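PDB 1IZC: macrophomate synthase intermolecular Diels-Alderase from Macrophoma commelinae, which belongs to the HpcH/HpaI aldolase/citrate lyase family of TIM-barrel enzymes and holds magnesium and pyruvic acid in its pocket. Local coordinates for residues H125-V129 / S186-N192; F207-M213 / T231-M236. The protein carries 1 engineered substitution. All coordinates share one frame; numbering follows the deposited sequence.

How the interactions relate
Both contacts lie on the same side of the chain's centre, by a closed eight-stranded parallel barrel, their centres about 11 Å apart, and they follow each other along the chain: interaction 1 is complete before interaction 2 begins. The first joins the loop after strand 120-123 to the short helix 187-191 after strand 179-184; the second joins the end of strand 205-207 and helix 209-215 to helix 230-245. Val-190 ties them together, its CG2 lying 3.7 Å from Phe-207 CE1 and the same distance from Tyr-212 CE1. His-125 also packs against Asp-211, a magnesium ligand. Successive loops and helices around the barrel thus pack side by side next to the metal and pyruvic acid.

Interaction 1: residues H125-V129 / S186-N192; sequences HVETV and SVKGVEN
The carboxylate of Glu-127 and the amide of Asn-192 are the flat groups that reach across. At the carboxylate, Ser-186 OG donates to Glu-127 OE2 over 2.6 Å, meeting the anti lone pair of that oxygen, the one away from OE1, while Lys-188 CB packs 3.7 Å from the same OE2. The lysine chain crosses obliquely and carries its ammonium off, NZ staying 5.5 Å from OE1, so any attraction is probably long-range. Asn-192 ND2 donates to Glu-127 O at 2.9 Å, nearly straight (166°) and almost in the amide plane, though tilted 26° from the carbonyl plane. Its second partner is a water that also accepts from Val-129 N.

With OG between the backbone N and the carbonyl carbon (chi1 65°), Ser-186 N-caps helix 187-191: OG accepts from Gly-189 N at 3.0 Å. A water donates to this hydroxyl and to Val-126 O, so three hydrogen bonds meet at OG. Gly-189 lets the backbones close in, its CA 3.7 Å from Val-126 O.

Thr-128 OG1 caps helix 129-139 through Glu-131 N. The contact thus joins two helix starts following barrel strands 120-123 and 179-184, with Val-126 packing on Pro-182 of the latter strand.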
loop_
_atom_site.group_PDB
_atom_site.type_symbol
_atom_site.label_atom_id
_atom_site.label_comp_id
_atom_site.label_asym_id
_atom_site.label_seq_id
_atom_site.Cartn_x
_atom_site.Cartn_y
_atom_site.Cartn_z
ATOM N N HIS A 125 -24.816 -8.015 15.881
ATOM C CA HIS A 125 -26.237 -7.698 15.844
ATOM C C HIS A 125 -27.155 -8.866 15.516
ATOM O O HIS A 125 -28.099 -8.704 14.756
ATOM C CB HIS A 125 -26.465 -6.579 14.823
ATOM C CG HIS A 125 -25.408 -5.517 14.860
ATOM N ND1 HIS A 125 -25.295 -4.615 15.898
ATOM C CD2 HIS A 125 -24.355 -5.280 14.039
ATOM C CE1 HIS A 125 -24.214 -3.875 15.718
ATOM N NE2 HIS A 125 -23.625 -4.259 14.597
ATOM N N VAL A 126 -26.893 -10.030 16.095
ATOM C CA VAL A 126 -27.742 -11.190 15.815
ATOM C C VAL A 126 -29.077 -11.058 16.536
ATOM O O VAL A 126 -29.116 -10.763 17.729
ATOM C CB VAL A 126 -27.049 -12.497 16.249
ATOM C CG1 VAL A 126 -28.028 -13.673 16.152
ATOM C CG2 VAL A 126 -25.875 -12.773 15.332
ATOM N N GLU A 127 -30.166 -11.275 15.803
ATOM C CA GLU A 127 -31.501 -11.183 16.399
ATOM C C GLU A 127 -32.378 -12.397 16.096
ATOM O O GLU A 127 -33.401 -12.604 16.761
ATOM C CB GLU A 127 -32.201 -9.903 15.923
ATOM C CG GLU A 127 -31.435 -8.637 16.284
ATOM C CD GLU A 127 -32.167 -7.364 15.923
ATOM O OE1 GLU A 127 -32.932 -7.369 14.937
ATOM O OE2 GLU A 127 -31.962 -6.356 16.623
ATOM N N THR A 128 -31.981 -13.195 15.104
ATOM C CA THR A 128 -32.758 -14.376 14.725
ATOM C C THR A 128 -31.895 -15.597 14.439
ATOM O O THR A 128 -30.719 -15.489 14.078
ATOM C CB THR A 128 -33.625 -14.129 13.456
ATOM O OG1 THR A 128 -32.781 -14.048 12.300
ATOM C CG2 THR A 128 -34.429 -12.844 13.578
ATOM N N VAL A 129 -32.495 -16.771 14.584
ATOM C CA VAL A 129 -31.776 -17.999 14.312
ATOM C C VAL A 129 -31.474 -18.054 12.812
ATOM O O VAL A 129 -30.450 -18.597 12.398
ATOM C CB VAL A 129 -32.619 -19.228 14.748
ATOM C CG1 VAL A 129 -31.960 -20.496 14.275
ATOM C CG2 VAL A 129 -32.759 -19.249 16.263
ATOM N N SER A 186 -28.757 -5.956 21.011
ATOM C CA SER A 186 -29.931 -5.140 20.748
ATOM C C SER A 186 -31.066 -5.652 21.617
ATOM O O SER A 186 -31.013 -6.773 22.123
ATOM C CB SER A 186 -30.341 -5.215 19.279
ATOM O OG SER A 186 -30.757 -6.520 18.919
ATOM N N VAL A 187 -32.092 -4.825 21.782
ATOM C CA VAL A 187 -33.248 -5.220 22.581
ATOM C C VAL A 187 -33.900 -6.462 21.981
ATOM O O VAL A 187 -34.248 -7.403 22.703
ATOM C CB VAL A 187 -34.278 -4.070 22.664
ATOM C CG1 VAL A 187 -35.575 -4.565 23.296
ATOM C CG2 VAL A 187 -33.698 -2.930 23.487
ATOM N N LYS A 188 -34.071 -6.480 20.664
ATOM C CA LYS A 188 -34.680 -7.640 20.018
ATOM C C LYS A 188 -33.791 -8.875 20.165
ATOM O O LYS A 188 -34.290 -9.999 20.267
ATOM C CB LYS A 188 -34.937 -7.359 18.535
ATOM C CG LYS A 188 -36.098 -6.407 18.285
ATOM C CD LYS A 188 -36.436 -6.333 16.799
ATOM C CE LYS A 188 -37.699 -5.510 16.561
ATOM N NZ LYS A 188 -38.041 -5.401 15.111
ATOM N N GLY A 189 -32.474 -8.667 20.167
ATOM C CA GLY A 189 -31.560 -9.790 20.315
ATOM C C GLY A 189 -31.715 -10.433 21.686
ATOM O O GLY A 189 -31.764 -11.658 21.824
ATOM N N VAL A 190 -31.789 -9.594 22.708
ATOM C CA VAL A 190 -31.954 -10.070 24.071
ATOM C C VAL A 190 -33.311 -10.760 24.213
ATOM O O VAL A 190 -33.429 -11.807 24.852
ATOM C CB VAL A 190 -31.838 -8.890 25.061
ATOM C CG1 VAL A 190 -32.332 -9.305 26.454
ATOM C CG2 VAL A 190 -30.380 -8.437 25.139
ATOM N N GLU A 191 -34.334 -10.191 23.588
ATOM C CA GLU A 191 -35.664 -10.777 23.677
ATOM C C GLU A 191 -35.733 -12.173 23.058
ATOM O O GLU A 191 -36.566 -12.998 23.453
ATOM C CB GLU A 191 -36.692 -9.846 23.019
ATOM C CG GLU A 191 -36.708 -8.453 23.650
ATOM C CD GLU A 191 -37.790 -7.525 23.107
ATOM O OE1 GLU A 191 -37.904 -7.378 21.868
ATOM O OE2 GLU A 191 -38.513 -6.925 23.934
ATOM N N ASN A 192 -34.842 -12.458 22.113
ATOM C CA ASN A 192 -34.845 -13.757 21.446
ATOM C C ASN A 192 -33.594 -14.583 21.782
ATOM O O ASN A 192 -33.284 -15.549 21.086
ATOM C CB ASN A 192 -34.948 -13.524 19.929
ATOM C CG ASN A 192 -35.303 -14.782 19.155
ATOM O OD1 ASN A 192 -36.054 -15.637 19.634
ATOM N ND2 ASN A 192 -34.777 -14.892 17.937
HETATM O O HOH W 1 -28.389 -8.257 18.665
HETATM O O HOH W 2 -35.248 -16.731 15.850
#

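Interaction 2: residues F207-M213 / T231-M236; sequences FGPGDYM and TFVEAM. With MG (magnesium ion), chain B; PYR (pyruvic acid), chain C.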
loop_
_atom_site.group_PDB
_atom_site.type_symbol
_atom_site.label_atom_id
_atom_site.label_comp_id
_atom_site.label_asym_id
_atom_site.label_seq_id
_atom_site.Cartn_x
_atom_site.Cartn_y
_atom_site.Cartn_z
ATOM N N PHE A 207 -21.801 -10.599 24.099
ATOM C CA PHE A 207 -22.755 -9.513 24.307
ATOM C C PHE A 207 -22.076 -8.224 23.848
ATOM O O PHE A 207 -20.849 -8.113 23.896
ATOM C CB PHE A 207 -23.113 -9.386 25.789
ATOM C CG PHE A 207 -24.401 -8.636 26.048
ATOM C CD1 PHE A 207 -25.625 -9.291 25.994
ATOM C CD2 PHE A 207 -24.389 -7.275 26.343
ATOM C CE1 PHE A 207 -26.824 -8.602 26.232
ATOM C CE2 PHE A 207 -25.584 -6.584 26.582
ATOM C CZ PHE A 207 -26.797 -7.250 26.525
ATOM N N GLY A 208 -22.873 -7.272 23.376
ATOM C CA GLY A 208 -22.335 -5.987 22.961
ATOM C C GLY A 208 -22.998 -4.963 23.871
ATOM O O GLY A 208 -24.045 -4.433 23.522
ATOM N N PRO A 209 -22.409 -4.663 25.040
ATOM C CA PRO A 209 -22.990 -3.698 25.987
ATOM C C PRO A 209 -23.283 -2.313 25.414
ATOM O O PRO A 209 -24.340 -1.740 25.660
ATOM C CB PRO A 209 -21.953 -3.617 27.108
ATOM C CG PRO A 209 -21.084 -4.828 26.931
ATOM C CD PRO A 209 -21.062 -5.086 25.460
ATOM N N GLY A 210 -22.323 -1.772 24.673
ATOM C CA GLY A 210 -22.487 -0.447 24.101
ATOM C C GLY A 210 -23.669 -0.338 23.163
ATOM O O GLY A 210 -24.559 0.497 23.369
ATOM N N ASP A 211 -23.683 -1.166 22.121
ATOM C CA ASP A 211 -24.792 -1.119 21.187
ATOM C C ASP A 211 -26.098 -1.445 21.896
ATOM O O ASP A 211 -27.124 -0.848 21.594
ATOM C CB ASP A 211 -24.571 -2.069 20.010
ATOM C CG ASP A 211 -23.718 -1.439 18.913
ATOM O OD1 ASP A 211 -23.834 -0.214 18.697
ATOM O OD2 ASP A 211 -22.946 -2.158 18.257
ATOM N N TYR A 212 -26.067 -2.379 22.845
ATOM C CA TYR A 212 -27.298 -2.717 23.557
ATOM C C TYR A 212 -27.839 -1.497 24.299
ATOM O O TYR A 212 -29.018 -1.151 24.171
ATOM C CB TYR A 212 -27.070 -3.841 24.569
ATOM C CG TYR A 212 -28.281 -4.037 25.459
ATOM C CD1 TYR A 212 -29.423 -4.693 24.989
ATOM C CD2 TYR A 212 -28.323 -3.468 26.730
ATOM C CE1 TYR A 212 -30.589 -4.770 25.770
ATOM C CE2 TYR A 212 -29.477 -3.535 27.518
ATOM C CZ TYR A 212 -30.600 -4.182 27.032
ATOM O OH TYR A 212 -31.751 -4.203 27.801
ATOM N N MET A 213 -26.979 -0.850 25.077
ATOM C CA MET A 213 -27.402 0.316 25.837
ATOM C C MET A 213 -27.981 1.410 24.948
ATOM O O MET A 213 -28.987 2.026 25.288
ATOM C CB MET A 213 -26.239 0.857 26.662
ATOM C CG MET A 213 -25.840 -0.084 27.790
ATOM S SD MET A 213 -24.605 0.612 28.883
ATOM C CE MET A 213 -23.067 0.114 28.066
ATOM N N THR A 231 -32.323 -2.479 33.771
ATOM C CA THR A 231 -32.701 -3.058 32.486
ATOM C C THR A 231 -31.503 -3.779 31.878
ATOM O O THR A 231 -31.658 -4.820 31.248
ATOM C CB THR A 231 -33.207 -1.979 31.497
ATOM O OG1 THR A 231 -34.402 -1.376 32.018
ATOM C CG2 THR A 231 -33.535 -2.604 30.141
ATOM N N PHE A 232 -30.316 -3.218 32.075
ATOM C CA PHE A 232 -29.085 -3.819 31.568
ATOM C C PHE A 232 -28.775 -5.074 32.383
ATOM O O PHE A 232 -28.416 -6.115 31.830
ATOM C CB PHE A 232 -27.915 -2.838 31.690
ATOM C CG PHE A 232 -26.591 -3.416 31.271
ATOM C CD1 PHE A 232 -26.271 -3.558 29.926
ATOM C CD2 PHE A 232 -25.667 -3.830 32.220
ATOM C CE1 PHE A 232 -25.047 -4.104 29.538
ATOM C CE2 PHE A 232 -24.447 -4.377 31.842
ATOM C CZ PHE A 232 -24.137 -4.513 30.495
ATOM N N VAL A 233 -28.908 -4.971 33.704
ATOM C CA VAL A 233 -28.647 -6.115 34.574
ATOM C C VAL A 233 -29.529 -7.290 34.161
ATOM O O VAL A 233 -29.048 -8.417 34.019
ATOM C CB VAL A 233 -28.918 -5.768 36.062
ATOM C CG1 VAL A 233 -28.772 -7.018 36.930
ATOM C CG2 VAL A 233 -27.937 -4.703 36.526
ATOM N N GLU A 234 -30.817 -7.026 33.966
ATOM C CA GLU A 234 -31.754 -8.068 33.561
ATOM C C GLU A 234 -31.336 -8.669 32.221
ATOM O O GLU A 234 -31.391 -9.886 32.032
ATOM C CB GLU A 234 -33.168 -7.501 33.430
ATOM C CG GLU A 234 -33.783 -7.051 34.741
ATOM C CD GLU A 234 -35.100 -6.326 34.540
ATOM O OE1 GLU A 234 -35.987 -6.881 33.851
ATOM O OE2 GLU A 234 -35.251 -5.204 35.073
ATOM N N ALA A 235 -30.925 -7.806 31.294
ATOM C CA ALA A 235 -30.506 -8.253 29.970
ATOM C C ALA A 235 -29.304 -9.182 30.074
ATOM O O ALA A 235 -29.272 -10.241 29.447
ATOM C CB ALA A 235 -30.164 -7.050 29.090
ATOM N N MET A 236 -28.315 -8.793 30.866
ATOM C CA MET A 236 -27.127 -9.626 31.026
ATOM C C MET A 236 -27.456 -10.936 31.737
ATOM O O MET A 236 -26.850 -11.975 31.462
ATOM C CB MET A 236 -26.043 -8.884 31.803
ATOM C CG MET A 236 -25.244 -7.906 30.963
ATOM S SD MET A 236 -24.634 -8.695 29.454
ATOM C CE MET A 236 -23.588 -9.928 30.106
HETATM MG MG MG B . -21.510 -3.651 18.731
HETATM C C PYR C . -20.716 -3.416 21.508
HETATM O O PYR C . -21.564 -2.890 20.762
HETATM O OXT PYR C . -20.586 -3.162 22.731
HETATM C CA PYR C . -19.840 -4.411 20.786
HETATM O O3 PYR C . -19.941 -4.677 19.578
HETATM C CB PYR C . -18.837 -5.065 21.644
HETATM O O HOH W 3 -21.320 -4.615 16.773
HETATM O O HOH W 4 -19.929 -2.071 18.336
#
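Phe-207, Tyr-212 and Phe-232 all hold CG anti to the backbone N (chi1 -160°, 171° and 176°), which sends their rings into the space between helix 209-215 and helix 230-245. Met-236 instead folds back at chi2 and chi3, placing SD over the centre of one face of Phe-207, 3.4 Å from the ring centroid: a close Met-aromatic contact. Its CG lies over a face of Phe-232, offset toward the rim. Tyr-212 CD2 comes to the edge of the Phe-232 ring, 3.8 Å from CD1, and Pro-209 CB meets CE1 of that ring. Met-213 SD makes a longer, oblique Met-aromatic contact with Phe-232. Farther out, Ala-235 CB sits 3.6 Å from Tyr-212 CZ, and Thr-231 CG2 touches the tyrosine hydroxyl oxygen.

This apolar layer lies behind a ligand-binding helix start of the TIM barrel, at the end of strand 205-207. Here the backbone turns toward pyruvic acid: Gly-210 N donates to OXT at 3.0 Å and Asp-211 N to O at 3.1 Å. Gly-208 packs against the ligand where a side chain would collide with it. Asp-211 OD2 binds magnesium at 2.1 Å, alongside two pyruvic acid oxygens, two waters and Glu-185. Ser-148 and Phe-149 of a neighbouring subunit hydrogen-bond to the Asp-211 carboxylate, bringing the assembly into the metal site.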